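Local coordinates for protein glycosaminoglycan xylosylkinase (PDB 5XOM) that probably phosphorylates xylose in the glycosaminoglycan-protein linkage region of proteoglycans, as a secretory-pathway kinase of the Fam20 family, at residues Val108-Ile120 and Tyr126-Ala138. Residues are numbered along the deposited sequence; the frame is centred on the assembly and turned at random.
Sequences VVFKPKRYSRNKI and YEGYDRHNAEIAA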
loop_
_atom_site.group_PDB
_atom_site.type_symbol
_atom_site.label_atom_id
_atom_site.label_comp_id
_atom_site.label_asym_id
_atom_site.label_seq_id
_atom_site.Cartn_x
_atom_site.Cartn_y
_atom_site.Cartn_z
ATOM N N VAL A 108 20.725 8.512 -8.275
ATOM C CA VAL A 108 21.084 7.516 -7.272
ATOM C C VAL A 108 22.566 7.639 -6.946
ATOM O O VAL A 108 23.371 8.092 -7.766
ATOM C CB VAL A 108 20.763 6.068 -7.721
ATOM C CG1 VAL A 108 19.260 5.870 -7.875
ATOM C CG2 VAL A 108 21.507 5.710 -9.012
ATOM N N VAL A 109 22.914 7.265 -5.720
ATOM C CA VAL A 109 24.298 6.991 -5.352
ATOM C C VAL A 109 24.631 5.567 -5.777
ATOM O O VAL A 109 23.816 4.652 -5.604
ATOM C CB VAL A 109 24.499 7.183 -3.836
ATOM C CG1 VAL A 109 25.917 6.782 -3.419
ATOM C CG2 VAL A 109 24.183 8.614 -3.422
ATOM N N PHE A 110 25.821 5.364 -6.345
ATOM C CA PHE A 110 26.298 4.034 -6.709
ATOM C C PHE A 110 27.496 3.659 -5.849
ATOM O O PHE A 110 28.532 4.331 -5.896
ATOM C CB PHE A 110 26.671 3.946 -8.189
ATOM C CG PHE A 110 27.248 2.613 -8.575
ATOM C CD1 PHE A 110 26.447 1.482 -8.591
ATOM C CD2 PHE A 110 28.590 2.487 -8.907
ATOM C CE1 PHE A 110 26.972 0.247 -8.938
ATOM C CE2 PHE A 110 29.122 1.251 -9.258
ATOM C CZ PHE A 110 28.309 0.133 -9.272
ATOM N N LYS A 111 27.340 2.607 -5.050
ATOM C CA LYS A 111 28.407 2.090 -4.201
ATOM C C LYS A 111 28.937 0.782 -4.766
ATOM O O LYS A 111 28.223 -0.233 -4.735
ATOM C CB LYS A 111 27.899 1.893 -2.776
ATOM C CG LYS A 111 27.368 3.185 -2.202
ATOM C CD LYS A 111 27.619 3.286 -0.723
ATOM C CE LYS A 111 27.195 4.649 -0.235
ATOM N NZ LYS A 111 27.103 4.691 1.240
ATOM N N PRO A 112 30.152 0.759 -5.304
ATOM C CA PRO A 112 30.679 -0.475 -5.891
ATOM C C PRO A 112 31.070 -1.497 -4.832
ATOM O O PRO A 112 31.387 -1.160 -3.690
ATOM C CB PRO A 112 31.906 0.004 -6.685
ATOM C CG PRO A 112 32.311 1.266 -6.019
ATOM C CD PRO A 112 31.058 1.907 -5.496
ATOM N N LYS A 113 31.043 -2.763 -5.235
ATOM C CA LYS A 113 31.615 -3.836 -4.429
ATOM C C LYS A 113 33.102 -3.608 -4.179
ATOM O O LYS A 113 33.858 -3.269 -5.097
ATOM C CB LYS A 113 31.394 -5.170 -5.137
ATOM C CG LYS A 113 32.132 -6.338 -4.523
ATOM C CD LYS A 113 31.941 -7.598 -5.348
ATOM C CE LYS A 113 33.115 -8.537 -5.161
ATOM N NZ LYS A 113 32.772 -9.770 -4.438
ATOM N N ARG A 114 33.522 -3.795 -2.921
ATOM C CA ARG A 114 34.917 -3.634 -2.529
ATOM C C ARG A 114 35.499 -4.845 -1.816
ATOM O O ARG A 114 36.721 -4.910 -1.654
ATOM C CB ARG A 114 35.080 -2.411 -1.611
ATOM C CG ARG A 114 34.371 -1.171 -2.111
ATOM C CD ARG A 114 35.006 -0.637 -3.368
ATOM N NE ARG A 114 36.455 -0.593 -3.251
ATOM C CZ ARG A 114 37.135 0.491 -2.890
ATOM N NH1 ARG A 114 36.495 1.615 -2.604
ATOM N NH2 ARG A 114 38.451 0.454 -2.809
ATOM N N TYR A 115 34.673 -5.785 -1.367
ATOM C CA TYR A 115 35.122 -6.929 -0.587
ATOM C C TYR A 115 34.357 -8.162 -1.031
ATOM O O TYR A 115 33.269 -8.068 -1.609
ATOM C CB TYR A 115 34.879 -6.749 0.919
ATOM C CG TYR A 115 35.583 -5.601 1.606
ATOM C CD1 TYR A 115 36.953 -5.627 1.831
ATOM C CD2 TYR A 115 34.873 -4.501 2.047
ATOM C CE1 TYR A 115 37.591 -4.582 2.477
ATOM C CE2 TYR A 115 35.500 -3.452 2.691
ATOM C CZ TYR A 115 36.859 -3.497 2.902
ATOM O OH TYR A 115 37.486 -2.451 3.543
ATOM N N SER A 116 34.926 -9.327 -0.729
ATOM C CA SER A 116 34.160 -10.560 -0.802
ATOM C C SER A 116 33.080 -10.576 0.278
ATOM O O SER A 116 33.180 -9.893 1.306
ATOM C CB SER A 116 35.065 -11.776 -0.611
ATOM O OG SER A 116 36.113 -11.784 -1.555
ATOM N N ARG A 117 32.061 -11.418 0.063
ATOM C CA ARG A 117 30.982 -11.525 1.042
ATOM C C ARG A 117 31.477 -12.037 2.379
ATOM O O ARG A 117 30.909 -11.691 3.420
ATOM C CB ARG A 117 29.892 -12.476 0.552
ATOM C CG ARG A 117 29.104 -11.947 -0.616
ATOM C CD ARG A 117 28.120 -10.828 -0.197
ATOM N NE ARG A 117 27.145 -10.644 -1.253
ATOM C CZ ARG A 117 27.394 -9.941 -2.344
ATOM N NH1 ARG A 117 28.555 -9.323 -2.519
ATOM N NH2 ARG A 117 26.460 -9.840 -3.280
ATOM N N ASN A 118 32.539 -12.835 2.384
ATOM C CA ASN A 118 33.006 -13.450 3.614
ATOM C C ASN A 118 34.216 -12.746 4.214
ATOM O O ASN A 118 34.849 -13.296 5.120
ATOM C CB ASN A 118 33.301 -14.930 3.381
ATOM C CG ASN A 118 34.429 -15.149 2.404
ATOM O OD1 ASN A 118 34.838 -14.234 1.691
ATOM N ND2 ASN A 118 34.950 -16.365 2.374
ATOM N N LYS A 119 34.549 -11.548 3.740
ATOM C CA LYS A 119 35.641 -10.797 4.345
ATOM C C LYS A 119 35.332 -10.464 5.800
ATOM O O LYS A 119 34.238 -9.995 6.121
ATOM C CB LYS A 119 35.891 -9.501 3.571
ATOM C CG LYS A 119 37.081 -8.697 4.090
ATOM C CD LYS A 119 38.368 -9.481 3.894
ATOM C CE LYS A 119 39.609 -8.593 3.873
ATOM N NZ LYS A 119 40.089 -8.221 5.226
ATOM N N ILE A 120 36.315 -10.681 6.671
ATOM C CA ILE A 120 36.236 -10.290 8.073
ATOM C C ILE A 120 37.053 -9.010 8.200
ATOM O O ILE A 120 38.259 -9.011 7.936
ATOM C CB ILE A 120 36.798 -11.380 9.002
ATOM C CG1 ILE A 120 36.108 -12.734 8.806
ATOM C CG2 ILE A 120 36.640 -10.968 10.448
ATOM C CD1 ILE A 120 34.606 -12.697 8.767
ATOM N N TYR A 126 35.042 0.958 12.941
ATOM C CA TYR A 126 34.624 1.722 11.767
ATOM C C TYR A 126 35.536 1.499 10.564
ATOM O O TYR A 126 35.484 2.273 9.600
ATOM C CB TYR A 126 34.477 3.207 12.123
ATOM C CG TYR A 126 35.672 3.831 12.804
ATOM C CD1 TYR A 126 36.784 4.266 12.088
ATOM C CD2 TYR A 126 35.677 3.985 14.186
ATOM C CE1 TYR A 126 37.870 4.837 12.741
ATOM C CE2 TYR A 126 36.746 4.547 14.842
ATOM C CZ TYR A 126 37.842 4.973 14.121
ATOM O OH TYR A 126 38.908 5.539 14.789
ATOM N N GLU A 127 36.403 0.490 10.633
ATOM C CA GLU A 127 37.439 0.268 9.636
ATOM C C GLU A 127 36.825 -0.026 8.262
ATOM O O GLU A 127 35.724 -0.579 8.154
ATOM C CB GLU A 127 38.310 -0.913 10.077
ATOM C CG GLU A 127 39.595 -1.106 9.308
ATOM C CD GLU A 127 40.653 -0.112 9.727
ATOM O OE1 GLU A 127 40.492 0.501 10.805
ATOM O OE2 GLU A 127 41.642 0.054 8.985
ATOM N N GLY A 128 37.558 0.341 7.206
ATOM C CA GLY A 128 37.367 -0.203 5.870
ATOM C C GLY A 128 36.521 0.673 4.955
ATOM O O GLY A 128 36.061 1.764 5.305
ATOM N N TYR A 129 36.327 0.154 3.743
ATOM C CA TYR A 129 35.488 0.776 2.730
ATOM C C TYR A 129 34.015 0.527 3.015
ATOM O O TYR A 129 33.643 -0.400 3.738
ATOM C CB TYR A 129 35.785 0.219 1.339
ATOM C CG TYR A 129 37.245 0.194 0.966
ATOM C CD1 TYR A 129 38.025 1.324 1.074
ATOM C CD2 TYR A 129 37.841 -0.962 0.518
ATOM C CE1 TYR A 129 39.359 1.302 0.733
ATOM C CE2 TYR A 129 39.179 -0.990 0.181
ATOM C CZ TYR A 129 39.932 0.144 0.290
ATOM O OH TYR A 129 41.265 0.124 -0.047
ATOM N N ASP A 130 33.173 1.359 2.403
ATOM C CA ASP A 130 31.739 1.093 2.375
ATOM C C ASP A 130 31.466 -0.271 1.745
ATOM O O ASP A 130 32.020 -0.597 0.691
ATOM C CB ASP A 130 31.042 2.186 1.559
ATOM C CG ASP A 130 30.761 3.437 2.365
ATOM O OD1 ASP A 130 31.266 3.523 3.502
ATOM O OD2 ASP A 130 30.083 4.355 1.844
ATOM N N ARG A 131 30.603 -1.064 2.389
ATOM C CA ARG A 131 30.163 -2.354 1.848
ATOM C C ARG A 131 28.844 -2.160 1.110
ATOM O O ARG A 131 27.827 -1.802 1.719
ATOM C CB ARG A 131 29.991 -3.413 2.938
ATOM C CG ARG A 131 31.279 -4.112 3.376
ATOM C CD ARG A 131 32.201 -3.185 4.133
ATOM N NE ARG A 131 31.777 -3.069 5.513
ATOM C CZ ARG A 131 32.388 -2.328 6.420
ATOM N NH1 ARG A 131 33.478 -1.622 6.128
ATOM N NH2 ARG A 131 31.912 -2.288 7.657
ATOM N N HIS A 132 28.859 -2.412 -0.197
ATOM C CA HIS A 132 27.660 -2.232 -1.008
ATOM C C HIS A 132 26.535 -3.154 -0.552
ATOM O O HIS A 132 25.363 -2.767 -0.566
ATOM C CB HIS A 132 27.984 -2.481 -2.477
ATOM C CG HIS A 132 28.151 -3.931 -2.812
ATOM N ND1 HIS A 132 29.102 -4.729 -2.211
ATOM C CD2 HIS A 132 27.469 -4.737 -3.662
ATOM C CE1 HIS A 132 29.015 -5.957 -2.690
ATOM N NE2 HIS A 132 28.032 -5.990 -3.573
ATOM N N ASN A 133 26.867 -4.391 -0.183
ATOM C CA ASN A 133 25.835 -5.336 0.216
ATOM C C ASN A 133 25.240 -4.970 1.560
ATOM O O ASN A 133 24.103 -5.357 1.849
ATOM C CB ASN A 133 26.395 -6.764 0.257
ATOM C CG ASN A 133 27.488 -6.928 1.302
ATOM O OD1 ASN A 133 28.421 -6.122 1.373
ATOM N ND2 ASN A 133 27.367 -7.964 2.132
ATOM N N ALA A 134 25.982 -4.219 2.376
ATOM C CA ALA A 134 25.452 -3.759 3.654
ATOM C C ALA A 134 24.327 -2.752 3.456
ATOM O O ALA A 134 23.350 -2.759 4.214
ATOM C CB ALA A 134 26.572 -3.152 4.499
ATOM N N GLU A 135 24.444 -1.878 2.446
ATOM C CA GLU A 135 23.367 -0.932 2.161
ATOM C C GLU A 135 22.079 -1.666 1.818
ATOM O O GLU A 135 20.997 -1.273 2.265
ATOM C CB GLU A 135 23.750 0.011 1.010
ATOM C CG GLU A 135 24.841 1.033 1.333
ATOM C CD GLU A 135 24.343 2.270 2.095
ATOM O OE1 GLU A 135 23.229 2.251 2.671
ATOM O OE2 GLU A 135 25.084 3.276 2.116
ATOM N N ILE A 136 22.177 -2.729 1.016
ATOM C CA ILE A 136 20.996 -3.507 0.648
ATOM C C ILE A 136 20.380 -4.156 1.880
ATOM O O ILE A 136 19.170 -4.064 2.114
ATOM C CB ILE A 136 21.360 -4.555 -0.417
ATOM C CG1 ILE A 136 21.874 -3.860 -1.678
ATOM C CG2 ILE A 136 20.150 -5.423 -0.747
ATOM C CD1 ILE A 136 22.590 -4.780 -2.616
ATOM N N ALA A 137 21.208 -4.824 2.687
ATOM C CA ALA A 137 20.694 -5.504 3.870
ATOM C C ALA A 137 20.110 -4.510 4.868
ATOM O O ALA A 137 19.055 -4.762 5.457
ATOM C CB ALA A 137 21.793 -6.339 4.517
ATOM N N ALA A 138 20.771 -3.366 5.056
ATOM C CA ALA A 138 20.279 -2.383 6.017
ATOM C C ALA A 138 18.935 -1.805 5.581
ATOM O O ALA A 138 18.063 -1.544 6.416
ATOM C CB ALA A 138 21.309 -1.268 6.197
HETATM O O HOH W 1 31.473 0.846 -1.708
HETATM O O HOH W 2 31.710 -4.564 -0.873
#
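The lysine-glutamate salt bridge of a kinase N-lobe joins Lys111 on strand 106-112 to Glu135 on helix 132-144. The pairing is consistent with the strand β3 lysine and αC glutamate of protein kinases, here in the Fam20 branch. Lys111 NZ donates to Glu135 OE2 at 2.6 Å, nearly along the C-O axis. It also reaches Asp130 OD2 at 3.1 Å, but from above that carboxylate plane. One ammonium thus holds two carboxylates in a salt-bridge network. Glu135 OE1 has a second partner, the backbone N of Asn297.

His132 opens the helix against the strand's end. Its chi1 of 75° sets CG between the backbone N and the carbonyl carbon, turning the ring toward Lys113. Lys113 CB then lies over one face, a CH-pi contact 3.7 Å from the ring centroid. Arg117 NH1 comes to the ring edge. His132 NE2 is hydrogen-bonded to Glu207 OE1, which also forms a salt bridge with Arg117 NH2; Arg117 NE is hydrogen-bonded to Pro354 O. Two waters bridge the segments: water 1 donates to both Pro112 O and Asp130 O, while water 2 accepts from Arg114 N and hydrogen-bonds His132 ND1.

Farther along the loop, the Arg114 guanidinium lies flat on the Tyr129 ring, with planes 17° apart. NH2 sits over the ring centre. Bends at chi2 and chi3 fold the arginine chain back to reach it. Tyr129 OH is hydrogen-bonded to Glu197. Arg131 CD packs obliquely against the Tyr115 ring, 3.6 Å from CE2. Arg131 NH1 reaches back to Glu127 O and Tyr129 O, so one guanidinium nitrogen joins two carbonyls of the loop before the helix. There Tyr129 N donates to Tyr115 OH at 2.9 Å, with a nearly straight angle of 165°.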